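Local coordinates for putative protein-disulfide isomerase (Pseudomonas syringae pv. tomato, PDB 3GN3), which is of unknown function but belongs to the DsbA family and, as a putative protein-disulfide isomerase, may act in thiol-disulfide exchange, at residues V20-T25 against V50-Q55; A32-D37 against V86-A91; G64-C69 against N113-R118; L71-L76 against S123-A128. All coordinates share one frame; numbering follows the deposited sequence.

Contact 1 of 4, residues V20-T25 against V50-Q55; sequences VFLEPT and VRIRLQ
Strands 16-22 and 48-54 run side by side in parallel, with Val20, Phe21 and Leu22 paired to Ile52, Arg53 and Leu54; the axes of 20-22 and 50-54 approach to 4.7 Å and are inclined by 36°. The connection between them is largely helical, so the pair forms a beta-alpha-beta crossover at the heart of the thioredoxin-like fold expected of the DsbA family. Four backbone hydrogen bonds join the strands. Val20 N gives to Arg51 O and Leu22 N to Arg53 O, both nearly along the C=O axis, whereas Arg53 N reaches Val20 O from above the carbonyl plane. Gln55 N closes the ladder on Leu22 O at 2.8 Å.

On one face, Arg53 chi1 (-34°) sets CG beside its backbone N and over one face of the Phe21 ring, 3.8 Å from the centroid, in a CH-pi contact; Arg53 CB meets Phe21 CE1 at 3.5 Å. The bend at chi2 then turns the rest of the chain away, to a salt bridge with Glu19, and Tyr146 of helix 137-150 packs against both Phe21 and Arg53. On the other face Leu22 CD1 rests on Ile52 CG2, 3.7 Å away, and Leu36 of helix 36-43 touches both Val20 and Ile52. Beyond the strand, Glu23 turns its carboxylate forward over its own chain toward Thr25, while OE1 accepts from Ser63 OG and Gln57 N. Glu23 OE2 is gripped twice by Thr25, through OG1 at 2.7 Å and through the backbone N of Thr25, which meets the anti lone pair of Glu23 OE2.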
loop_
_atom_site.group_PDB
_atom_site.type_symbol
_atom_site.label_atom_id
_atom_site.label_comp_id
_atom_site.label_asym_id
_atom_site.label_seq_id
_atom_site.Cartn_x
_atom_site.Cartn_y
_atom_site.Cartn_z
ATOM N N VAL A 20 3.708 11.971 -11.737
ATOM C CA VAL A 20 4.299 12.768 -10.674
ATOM C C VAL A 20 3.213 13.252 -9.726
ATOM O O VAL A 20 2.234 13.888 -10.163
ATOM C CB VAL A 20 5.039 14.014 -11.225
ATOM C CG1 VAL A 20 5.894 14.626 -10.137
ATOM C CG2 VAL A 20 5.898 13.655 -12.423
ATOM N N PHE A 21 3.404 12.965 -8.438
ATOM C CA PHE A 21 2.457 13.319 -7.394
ATOM C C PHE A 21 2.897 14.622 -6.798
ATOM O O PHE A 21 4.005 14.735 -6.283
ATOM C CB PHE A 21 2.375 12.213 -6.320
ATOM C CG PHE A 21 1.676 10.971 -6.789
ATOM C CD1 PHE A 21 0.312 10.790 -6.536
ATOM C CD2 PHE A 21 2.362 9.999 -7.533
ATOM C CE1 PHE A 21 -0.367 9.638 -6.994
ATOM C CE2 PHE A 21 1.703 8.839 -8.001
ATOM C CZ PHE A 21 0.332 8.660 -7.725
ATOM N N LEU A 22 2.026 15.617 -6.868
ATOM C CA LEU A 22 2.399 16.959 -6.460
ATOM C C LEU A 22 1.423 17.530 -5.438
ATOM O O LEU A 22 0.205 17.397 -5.585
ATOM C CB LEU A 22 2.508 17.888 -7.680
ATOM C CG LEU A 22 3.501 17.565 -8.812
ATOM C CD1 LEU A 22 3.154 18.385 -10.083
ATOM C CD2 LEU A 22 4.973 17.791 -8.390
ATOM N N GLU A 23 1.972 18.129 -4.390
ATOM C CA GLU A 23 1.200 18.980 -3.497
ATOM C C GLU A 23 1.412 20.416 -3.996
ATOM O O GLU A 23 2.548 20.909 -3.993
ATOM C CB GLU A 23 1.646 18.791 -2.025
ATOM C CG GLU A 23 1.392 19.969 -1.066
ATOM C CD GLU A 23 -0.084 20.369 -0.938
ATOM O OE1 GLU A 23 -0.931 19.499 -0.598
ATOM O OE2 GLU A 23 -0.384 21.571 -1.171
ATOM N N PRO A 24 0.333 21.088 -4.431
ATOM C CA PRO A 24 0.442 22.409 -5.103
ATOM C C PRO A 24 1.159 23.508 -4.316
ATOM O O PRO A 24 1.682 24.449 -4.930
ATOM C CB PRO A 24 -1.019 22.821 -5.345
ATOM C CG PRO A 24 -1.826 21.547 -5.144
ATOM C CD PRO A 24 -1.067 20.707 -4.177
ATOM N N THR A 25 1.189 23.399 -2.990
ATOM C CA THR A 25 1.866 24.410 -2.167
ATOM C C THR A 25 3.135 23.891 -1.494
ATOM O O THR A 25 3.605 24.475 -0.509
ATOM C CB THR A 25 0.936 25.014 -1.071
ATOM O OG1 THR A 25 0.483 23.978 -0.186
ATOM C CG2 THR A 25 -0.253 25.705 -1.685
ATOM N N VAL A 50 3.374 12.417 -19.644
ATOM C CA VAL A 50 3.534 12.985 -18.317
ATOM C C VAL A 50 2.154 13.229 -17.718
ATOM O O VAL A 50 1.338 13.907 -18.320
ATOM C CB VAL A 50 4.307 14.321 -18.376
ATOM C CG1 VAL A 50 4.353 14.984 -17.027
ATOM C CG2 VAL A 50 5.728 14.108 -18.906
ATOM N N ARG A 51 1.882 12.658 -16.544
ATOM C CA ARG A 51 0.633 12.953 -15.822
ATOM C C ARG A 51 0.904 13.482 -14.427
ATOM O O ARG A 51 1.742 12.944 -13.695
ATOM C CB ARG A 51 -0.264 11.726 -15.710
ATOM C CG ARG A 51 -0.459 10.996 -17.005
ATOM C CD ARG A 51 -1.672 10.137 -16.942
ATOM N NE ARG A 51 -2.173 9.875 -18.280
ATOM C CZ ARG A 51 -2.340 8.664 -18.777
ATOM N NH1 ARG A 51 -2.066 7.608 -18.041
ATOM N NH2 ARG A 51 -2.793 8.507 -19.997
ATOM N N ILE A 52 0.179 14.534 -14.074
ATOM C CA ILE A 52 0.137 15.047 -12.719
ATOM C C ILE A 52 -0.987 14.371 -11.897
ATOM O O ILE A 52 -2.126 14.238 -12.363
ATOM C CB ILE A 52 -0.044 16.574 -12.724
ATOM C CG1 ILE A 52 1.115 17.221 -13.485
ATOM C CG2 ILE A 52 -0.155 17.124 -11.282
ATOM C CD1 ILE A 52 0.939 18.710 -13.776
ATOM N N ARG A 53 -0.651 13.921 -10.685
ATOM C CA ARG A 53 -1.668 13.512 -9.714
ATOM C C ARG A 53 -1.508 14.428 -8.528
ATOM O O ARG A 53 -0.392 14.826 -8.189
ATOM C CB ARG A 53 -1.522 12.068 -9.248
ATOM C CG ARG A 53 -1.015 11.054 -10.249
ATOM C CD ARG A 53 -1.797 11.092 -11.522
ATOM N NE ARG A 53 -1.804 9.830 -12.249
ATOM C CZ ARG A 53 -2.611 9.605 -13.282
ATOM N NH1 ARG A 53 -3.425 10.565 -13.676
ATOM N NH2 ARG A 53 -2.610 8.430 -13.908
ATOM N N LEU A 54 -2.624 14.761 -7.889
ATOM C CA LEU A 54 -2.598 15.729 -6.811
ATOM C C LEU A 54 -2.491 15.031 -5.456
ATOM O O LEU A 54 -3.348 14.225 -5.075
ATOM C CB LEU A 54 -3.820 16.653 -6.920
ATOM C CG LEU A 54 -3.867 17.391 -8.269
ATOM C CD1 LEU A 54 -5.192 18.078 -8.453
ATOM C CD2 LEU A 54 -2.703 18.377 -8.443
ATOM N N GLN A 55 -1.401 15.308 -4.756
ATOM C CA GLN A 55 -1.123 14.708 -3.459
ATOM C C GLN A 55 -1.409 15.759 -2.415
ATOM O O GLN A 55 -0.525 16.564 -2.080
ATOM C CB GLN A 55 0.354 14.282 -3.387
ATOM C CG GLN A 55 0.870 13.850 -1.992
ATOM C CD GLN A 55 0.430 12.449 -1.614
ATOM O OE1 GLN A 55 -0.442 11.863 -2.262
ATOM N NE2 GLN A 55 1.040 11.894 -0.574
#

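Contact 2 of 4, residues A32-D37 against V86-A91; sequences AFFKLD and VMTAVA
Phe33 and Phe34, in the type I beta turn from Phe33 to Leu36, reach across to helix 79-92, linking what is probably the thioredoxin-like part of the fold to the helical region that follows strand 48-54. Different first torsions send the two rings to different places on the helix. Phe33 has CG anti to its backbone N (chi1 172°) and drives the far end of its ring between Met87 and Thr88. Its CZ touches Met87 CB at 3.7 Å. The sulfur of the same methionine makes an oblique Met-aromatic contact, with SD 5.1 Å from the Phe33 centroid. Thr88 OG1 sits in the plane of the Phe33 ring, at its edge, while bonding to Lys84 O one helical turn back.

Phe34 instead has CG beside its backbone N (chi1 -73°) and covers the more exposed side. Phe33 CD2 lies above the centre of the Phe34 ring, so the two neighbouring rings also pack on each other. Thr88 CG2 comes to the edge of Phe34, whereas the methyl of Ala91 touches both rings, with its CB 3.7 Å from Phe34 CE2 and 4.1 Å from Phe33 CD2.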
loop_
_atom_site.group_PDB
_atom_site.type_symbol
_atom_site.label_atom_id
_atom_site.label_comp_id
_atom_site.label_asym_id
_atom_site.label_seq_id
_atom_site.Cartn_x
_atom_site.Cartn_y
_atom_site.Cartn_z
ATOM N N ALA A 32 9.768 20.626 -8.837
ATOM C CA ALA A 32 9.543 19.590 -9.857
ATOM C C ALA A 32 8.523 20.043 -10.906
ATOM O O ALA A 32 8.652 19.722 -12.099
ATOM C CB ALA A 32 9.114 18.256 -9.213
ATOM N N PHE A 33 7.520 20.800 -10.459
ATOM C CA PHE A 33 6.456 21.255 -11.346
ATOM C C PHE A 33 7.028 22.107 -12.482
ATOM O O PHE A 33 6.781 21.843 -13.660
ATOM C CB PHE A 33 5.394 22.039 -10.557
ATOM C CG PHE A 33 4.368 22.707 -11.425
ATOM C CD1 PHE A 33 3.397 21.955 -12.076
ATOM C CD2 PHE A 33 4.395 24.092 -11.612
ATOM C CE1 PHE A 33 2.442 22.570 -12.884
ATOM C CE2 PHE A 33 3.434 24.727 -12.420
ATOM C CZ PHE A 33 2.460 23.967 -13.059
ATOM N N PHE A 34 7.802 23.120 -12.107
ATOM C CA PHE A 34 8.511 23.954 -13.071
ATOM C C PHE A 34 9.566 23.238 -13.945
ATOM O O PHE A 34 10.188 23.879 -14.782
ATOM C CB PHE A 34 9.118 25.190 -12.388
ATOM C CG PHE A 34 8.095 26.233 -11.992
ATOM C CD1 PHE A 34 7.236 26.796 -12.947
ATOM C CD2 PHE A 34 7.997 26.666 -10.676
ATOM C CE1 PHE A 34 6.280 27.764 -12.586
ATOM C CE2 PHE A 34 7.044 27.636 -10.308
ATOM C CZ PHE A 34 6.188 28.184 -11.272
ATOM N N LYS A 35 9.748 21.925 -13.791
ATOM C CA LYS A 35 10.663 21.187 -14.661
ATOM C C LYS A 35 9.921 20.297 -15.646
ATOM O O LYS A 35 10.541 19.663 -16.508
ATOM C CB LYS A 35 11.647 20.347 -13.844
ATOM C CG LYS A 35 12.697 21.157 -13.081
ATOM C CD LYS A 35 13.817 20.250 -12.551
ATOM C CE LYS A 35 14.588 20.942 -11.451
ATOM N NZ LYS A 35 15.571 20.040 -10.796
ATOM N N LEU A 36 8.598 20.240 -15.550
ATOM C CA LEU A 36 7.865 19.300 -16.387
ATOM C C LEU A 36 7.826 19.691 -17.868
ATOM O O LEU A 36 7.785 18.815 -18.739
ATOM C CB LEU A 36 6.474 18.996 -15.819
ATOM C CG LEU A 36 6.448 18.301 -14.448
ATOM C CD1 LEU A 36 5.023 18.296 -13.895
ATOM C CD2 LEU A 36 7.038 16.874 -14.488
ATOM N N ASP A 37 7.865 20.999 -18.156
ATOM C CA ASP A 37 7.968 21.473 -19.551
ATOM C C ASP A 37 9.265 20.993 -20.198
ATOM O O ASP A 37 9.214 20.364 -21.252
ATOM C CB ASP A 37 7.841 22.995 -19.665
ATOM C CG ASP A 37 6.392 23.484 -19.578
ATOM O OD1 ASP A 37 6.185 24.703 -19.354
ATOM O OD2 ASP A 37 5.450 22.672 -19.726
ATOM N N VAL A 86 -3.805 27.441 -12.962
ATOM C CA VAL A 86 -4.026 27.511 -11.502
ATOM C C VAL A 86 -2.821 26.997 -10.692
ATOM O O VAL A 86 -2.396 27.666 -9.730
ATOM C CB VAL A 86 -5.362 26.823 -11.022
ATOM C CG1 VAL A 86 -5.399 26.728 -9.476
ATOM C CG2 VAL A 86 -6.597 27.576 -11.557
ATOM N N MET A 87 -2.279 25.833 -11.078
ATOM C CA MET A 87 -1.049 25.294 -10.426
ATOM C C MET A 87 0.109 26.298 -10.526
ATOM O O MET A 87 0.767 26.583 -9.525
ATOM C CB MET A 87 -0.644 23.914 -10.963
ATOM C CG MET A 87 -1.631 22.811 -10.595
ATOM S SD MET A 87 -0.988 21.157 -10.835
ATOM C CE MET A 87 -1.770 20.632 -12.292
ATOM N N THR A 88 0.302 26.875 -11.718
ATOM C CA THR A 88 1.331 27.898 -11.929
ATOM C C THR A 88 1.131 29.115 -11.030
ATOM O O THR A 88 2.093 29.617 -10.440
ATOM C CB THR A 88 1.394 28.377 -13.399
ATOM O OG1 THR A 88 1.556 27.249 -14.274
ATOM C CG2 THR A 88 2.543 29.385 -13.591
ATOM N N ALA A 89 -0.110 29.597 -10.921
ATOM C CA ALA A 89 -0.375 30.773 -10.076
ATOM C C ALA A 89 -0.082 30.483 -8.599
ATOM O O ALA A 89 0.514 31.324 -7.896
ATOM C CB ALA A 89 -1.802 31.285 -10.279
ATOM N N VAL A 90 -0.479 29.293 -8.136
ATOM C CA VAL A 90 -0.194 28.876 -6.750
ATOM C C VAL A 90 1.320 28.706 -6.560
ATOM O O VAL A 90 1.915 29.288 -5.646
ATOM C CB VAL A 90 -0.992 27.588 -6.342
ATOM C CG1 VAL A 90 -0.542 27.064 -4.985
ATOM C CG2 VAL A 90 -2.492 27.870 -6.321
ATOM N N ALA A 91 1.935 27.940 -7.460
ATOM C CA ALA A 91 3.384 27.708 -7.448
ATOM C C ALA A 91 4.214 29.001 -7.372
ATOM O O ALA A 91 5.097 29.112 -6.516
ATOM C CB ALA A 91 3.790 26.866 -8.638
#

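Contact 3 of 4, residues G64-C69 against N113-R118; sequences GVIVRC and NDIIAR
Flat groups take no part where 64-69 packs on 113-118: the guanidinium of Arg68 is directed elsewhere, into a cation-pi contact with Phe131, and that of Arg118 gives NH2 to Glu96 O. What meets is branched and aliphatic, with one thiol. The two helices run in the same general direction, with an angle of 40° between their short axes and a closest approach of 10.0 Å.

Ile115 carries most of the contact through CG2, the branch anti to its backbone N, which fits between two side chains of the facing helix. Val65 CG1, likewise anti to its own N (chi1 176°), touches Ile115 CG2 at 3.7 Å. Ile66 CG1 approaches the same Ile115 CG2 at 3.8 Å, and both pairs cross obliquely. One turn along from Val65, Cys69 SG lies 3.9 Å from Ile116 CG1, with Phe131 touching both residues. Ile119, further along helix 112-123, also touches Ile66 and Cys69. At the outer margin the second subunit comes close: its Ala103 packs on Arg68, and its Asp109 on Asn113. This buried, mainly aliphatic seam joins helices 63-73 and 112-123, consistent with the helical domain inserted into the thioredoxin fold of DsbA-like proteins.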
loop_
_atom_site.group_PDB
_atom_site.type_symbol
_atom_site.label_atom_id
_atom_site.label_comp_id
_atom_site.label_asym_id
_atom_site.label_seq_id
_atom_site.Cartn_x
_atom_site.Cartn_y
_atom_site.Cartn_z
ATOM N N GLY A 64 -6.825 21.285 0.584
ATOM C CA GLY A 64 -8.132 20.835 0.091
ATOM C C GLY A 64 -8.864 21.872 -0.754
ATOM O O GLY A 64 -9.463 21.533 -1.786
ATOM N N VAL A 65 -8.804 23.133 -0.327
ATOM C CA VAL A 65 -9.399 24.231 -1.076
ATOM C C VAL A 65 -8.664 24.335 -2.410
ATOM O O VAL A 65 -9.279 24.296 -3.484
ATOM C CB VAL A 65 -9.264 25.575 -0.332
ATOM C CG1 VAL A 65 -9.798 26.716 -1.186
ATOM C CG2 VAL A 65 -9.950 25.528 1.003
ATOM N N ILE A 66 -7.335 24.433 -2.330
ATOM C CA ILE A 66 -6.488 24.617 -3.507
ATOM C C ILE A 66 -6.582 23.460 -4.496
ATOM O O ILE A 66 -6.716 23.683 -5.697
ATOM C CB ILE A 66 -5.027 24.932 -3.108
ATOM C CG1 ILE A 66 -4.983 26.274 -2.364
ATOM C CG2 ILE A 66 -4.112 24.940 -4.352
ATOM C CD1 ILE A 66 -3.720 26.509 -1.544
ATOM N N VAL A 67 -6.552 22.230 -4.006
ATOM C CA VAL A 67 -6.698 21.064 -4.892
ATOM C C VAL A 67 -8.050 21.096 -5.615
ATOM O O VAL A 67 -8.117 20.828 -6.827
ATOM C CB VAL A 67 -6.478 19.690 -4.146
ATOM C CG1 VAL A 67 -6.906 18.504 -5.011
ATOM C CG2 VAL A 67 -5.029 19.529 -3.715
ATOM N N ARG A 68 -9.118 21.420 -4.875
ATOM C CA ARG A 68 -10.449 21.554 -5.475
ATOM C C ARG A 68 -10.455 22.625 -6.599
ATOM O O ARG A 68 -10.995 22.381 -7.686
ATOM C CB ARG A 68 -11.522 21.832 -4.402
ATOM C CG ARG A 68 -12.962 21.576 -4.869
ATOM C CD ARG A 68 -14.000 21.824 -3.762
ATOM N NE ARG A 68 -15.369 21.856 -4.282
ATOM C CZ ARG A 68 -16.126 20.786 -4.521
ATOM N NH1 ARG A 68 -15.672 19.568 -4.273
ATOM N NH2 ARG A 68 -17.351 20.929 -5.027
ATOM N N CYS A 69 -9.828 23.779 -6.353
ATOM C CA CYS A 69 -9.657 24.797 -7.387
ATOM C C CYS A 69 -8.992 24.279 -8.644
ATOM O O CYS A 69 -9.411 24.635 -9.770
ATOM C CB CYS A 69 -8.814 25.938 -6.878
ATOM S SG CYS A 69 -9.683 26.901 -5.646
ATOM N N ASN A 113 -13.045 31.366 0.682
ATOM C CA ASN A 113 -13.375 32.346 -0.351
ATOM C C ASN A 113 -12.242 33.321 -0.651
ATOM O O ASN A 113 -12.067 33.690 -1.806
ATOM C CB ASN A 113 -14.676 33.084 -0.032
ATOM C CG ASN A 113 -15.900 32.348 -0.541
ATOM O OD1 ASN A 113 -16.979 32.448 0.046
ATOM N ND2 ASN A 113 -15.743 31.597 -1.626
ATOM N N ASP A 114 -11.474 33.718 0.371
ATOM C CA ASP A 114 -10.261 34.520 0.157
ATOM C C ASP A 114 -9.241 33.815 -0.759
ATOM O O ASP A 114 -8.752 34.407 -1.731
ATOM C CB ASP A 114 -9.606 34.890 1.482
ATOM C CG ASP A 114 -10.451 35.829 2.303
ATOM O OD1 ASP A 114 -11.138 36.684 1.695
ATOM O OD2 ASP A 114 -10.436 35.723 3.552
ATOM N N ILE A 115 -8.960 32.542 -0.450
ATOM C CA ILE A 115 -8.070 31.676 -1.228
ATOM C C ILE A 115 -8.555 31.528 -2.675
ATOM O O ILE A 115 -7.764 31.640 -3.616
ATOM C CB ILE A 115 -7.885 30.293 -0.522
ATOM C CG1 ILE A 115 -7.192 30.460 0.846
ATOM C CG2 ILE A 115 -7.149 29.282 -1.401
ATOM C CD1 ILE A 115 -6.023 31.446 0.896
ATOM N N ILE A 116 -9.852 31.310 -2.854
ATOM C CA ILE A 116 -10.398 31.186 -4.207
ATOM C C ILE A 116 -10.245 32.471 -5.029
ATOM O O ILE A 116 -9.821 32.427 -6.189
ATOM C CB ILE A 116 -11.862 30.746 -4.212
ATOM C CG1 ILE A 116 -11.978 29.339 -3.625
ATOM C CG2 ILE A 116 -12.433 30.799 -5.642
ATOM C CD1 ILE A 116 -13.419 28.859 -3.458
ATOM N N ALA A 117 -10.594 33.603 -4.418
ATOM C CA ALA A 117 -10.437 34.926 -5.030
ATOM C C ALA A 117 -8.969 35.190 -5.434
ATOM O O ALA A 117 -8.696 35.644 -6.549
ATOM C CB ALA A 117 -10.950 36.008 -4.072
ATOM N N ARG A 118 -8.053 34.862 -4.516
ATOM C CA ARG A 118 -6.604 34.967 -4.700
ATOM C C ARG A 118 -6.080 34.177 -5.919
ATOM O O ARG A 118 -5.307 34.698 -6.736
ATOM C CB ARG A 118 -5.906 34.496 -3.428
ATOM C CG ARG A 118 -4.443 34.868 -3.336
ATOM C CD ARG A 118 -4.235 35.876 -2.263
ATOM N NE ARG A 118 -3.662 35.311 -1.044
ATOM C CZ ARG A 118 -4.325 35.097 0.087
ATOM N NH1 ARG A 118 -5.613 35.367 0.178
ATOM N NH2 ARG A 118 -3.696 34.601 1.135
#

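Contact 4 of 4, residues L71-L76 against S123-A128; sequences LAAATL and SGLALA
Ala72 O is held by two donors, both from Thr75. The hydroxyl OG1 approaches in the carbonyl plane, on a lone pair, at 2.5 Å, and the backbone N of Thr75 adds a second bond of 3.0 Å to Ala72 O. A chi1 of 64° folds the threonine hydroxyl back onto its own chain, so the carbonyl of Ala72 is satisfied locally. A type I beta turn from Ala73 to Leu76 then redirects the chain and brings Leu76 round toward 123-128.

The opposing segment is the link between helices 112-123 and 128-132, in what is probably the inserted helical domain of a DsbA-like fold. Its chain leaves helix 112-123 at Gly124, which has positive phi (59°), and Leu127 N and Ala128 N both give to the carboxylate OE1 of Glu120, holding the link back against the helix it came from.

Between the two segments the packing is apolar. Leu76, with CG anti to its carbonyl carbon, puts CD1 against Leu125 CD2 at 3.9 Å, and the two side chains cross obliquely. The same Leu76 CD1 lies 4.0 Å from Leu127 CD2. Leu127 leaves its backbone to one side of 71-76, yet its CD2 reaches the methyl CB of Ala73 at 3.9 Å. Val86 of helix 79-92 closes over Ala73 and Leu127 from another side, and its CG2 touches Ala73 CB.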
loop_
_atom_site.group_PDB
_atom_site.type_symbol
_atom_site.label_atom_id
_atom_site.label_comp_id
_atom_site.label_asym_id
_atom_site.label_seq_id
_atom_site.Cartn_x
_atom_site.Cartn_y
_atom_site.Cartn_z
ATOM N N LEU A 71 -8.849 21.193 -9.736
ATOM C CA LEU A 71 -9.731 20.269 -10.416
ATOM C C LEU A 71 -10.971 20.985 -10.969
ATOM O O LEU A 71 -11.535 20.548 -11.980
ATOM C CB LEU A 71 -10.079 19.092 -9.508
ATOM C CG LEU A 71 -8.884 18.148 -9.359
ATOM C CD1 LEU A 71 -9.049 17.156 -8.183
ATOM C CD2 LEU A 71 -8.601 17.422 -10.666
ATOM N N ALA A 72 -11.371 22.075 -10.310
ATOM C CA ALA A 72 -12.414 22.970 -10.828
ATOM C C ALA A 72 -11.989 23.588 -12.161
ATOM O O ALA A 72 -12.768 23.593 -13.110
ATOM C CB ALA A 72 -12.777 24.071 -9.806
ATOM N N ALA A 73 -10.758 24.102 -12.224
ATOM C CA ALA A 73 -10.189 24.649 -13.466
ATOM C C ALA A 73 -10.214 23.635 -14.606
ATOM O O ALA A 73 -10.492 23.989 -15.740
ATOM C CB ALA A 73 -8.780 25.157 -13.237
ATOM N N ALA A 74 -9.947 22.370 -14.301
ATOM C CA ALA A 74 -9.924 21.344 -15.331
ATOM C C ALA A 74 -11.276 21.143 -15.974
ATOM O O ALA A 74 -11.350 20.426 -16.966
ATOM C CB ALA A 74 -9.404 20.023 -14.789
ATOM N N THR A 75 -12.335 21.734 -15.401
ATOM C CA THR A 75 -13.709 21.593 -15.941
ATOM C C THR A 75 -14.114 22.744 -16.859
ATOM O O THR A 75 -15.040 22.584 -17.636
ATOM C CB THR A 75 -14.832 21.413 -14.851
ATOM O OG1 THR A 75 -14.923 22.594 -14.028
ATOM C CG2 THR A 75 -14.603 20.159 -13.985
ATOM N N LEU A 76 -13.441 23.893 -16.746
ATOM C CA LEU A 76 -13.550 25.002 -17.697
ATOM C C LEU A 76 -13.206 24.591 -19.144
ATOM O O LEU A 76 -12.700 23.484 -19.382
ATOM C CB LEU A 76 -12.612 26.117 -17.265
ATOM C CG LEU A 76 -12.763 26.605 -15.829
ATOM C CD1 LEU A 76 -11.809 27.771 -15.523
ATOM C CD2 LEU A 76 -14.216 26.997 -15.546
ATOM N N SER A 123 -4.378 33.751 -11.540
ATOM C CA SER A 123 -4.492 32.942 -12.747
ATOM C C SER A 123 -5.321 33.653 -13.818
ATOM O O SER A 123 -5.326 33.231 -14.978
ATOM C CB SER A 123 -5.102 31.564 -12.434
ATOM O OG SER A 123 -6.495 31.650 -12.179
ATOM N N GLY A 124 -6.045 34.701 -13.419
ATOM C CA GLY A 124 -7.047 35.326 -14.285
ATOM C C GLY A 124 -8.154 34.385 -14.753
ATOM O O GLY A 124 -8.672 34.525 -15.867
ATOM N N LEU A 125 -8.520 33.417 -13.916
ATOM C CA LEU A 125 -9.643 32.523 -14.245
ATOM C C LEU A 125 -10.780 32.687 -13.237
ATOM O O LEU A 125 -10.549 33.029 -12.072
ATOM C CB LEU A 125 -9.202 31.064 -14.275
ATOM C CG LEU A 125 -8.362 30.520 -15.418
ATOM C CD1 LEU A 125 -7.798 29.140 -15.035
ATOM C CD2 LEU A 125 -9.165 30.434 -16.697
ATOM N N ALA A 126 -12.002 32.450 -13.696
ATOM C CA ALA A 126 -13.173 32.518 -12.837
ATOM C C ALA A 126 -13.444 31.091 -12.358
ATOM O O ALA A 126 -13.696 30.194 -13.164
ATOM C CB ALA A 126 -14.354 33.076 -13.607
ATOM N N LEU A 127 -13.370 30.878 -11.048
ATOM C CA LEU A 127 -13.376 29.516 -10.506
ATOM C C LEU A 127 -14.543 29.201 -9.576
ATOM O O LEU A 127 -15.027 28.058 -9.565
ATOM C CB LEU A 127 -12.055 29.219 -9.795
ATOM C CG LEU A 127 -10.812 29.247 -10.673
ATOM C CD1 LEU A 127 -9.568 29.290 -9.808
ATOM C CD2 LEU A 127 -10.781 28.072 -11.654
ATOM N N ALA A 128 -14.971 30.211 -8.809
ATOM C CA ALA A 128 -16.027 30.074 -7.798
ATOM C C ALA A 128 -17.181 29.213 -8.269
ATOM O O ALA A 128 -17.525 28.223 -7.618
ATOM C CB ALA A 128 -16.534 31.439 -7.318
#

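In the fold
Contact 1 lies almost at the centre of the chain and is the one held by backbone hydrogen bonds between its segments; the other three rest on side-chain packing. Contact 3 is also buried but wholly helical, whereas contacts 2 and 4 are partly open, where Phe34 and Ala126 are exposed and Thr88 and Leu76 partly so. Contacts 3 and 4 share helix 63-73, their centres about 10 Å apart. Contact 2 joins the sheet region to the helices: Met87 CE meets Ile52 CD1, and Val90 packs on Thr25 and Ile66. Val86 of the same helix reaches contact 4, so helix 79-92 touches all three other contacts.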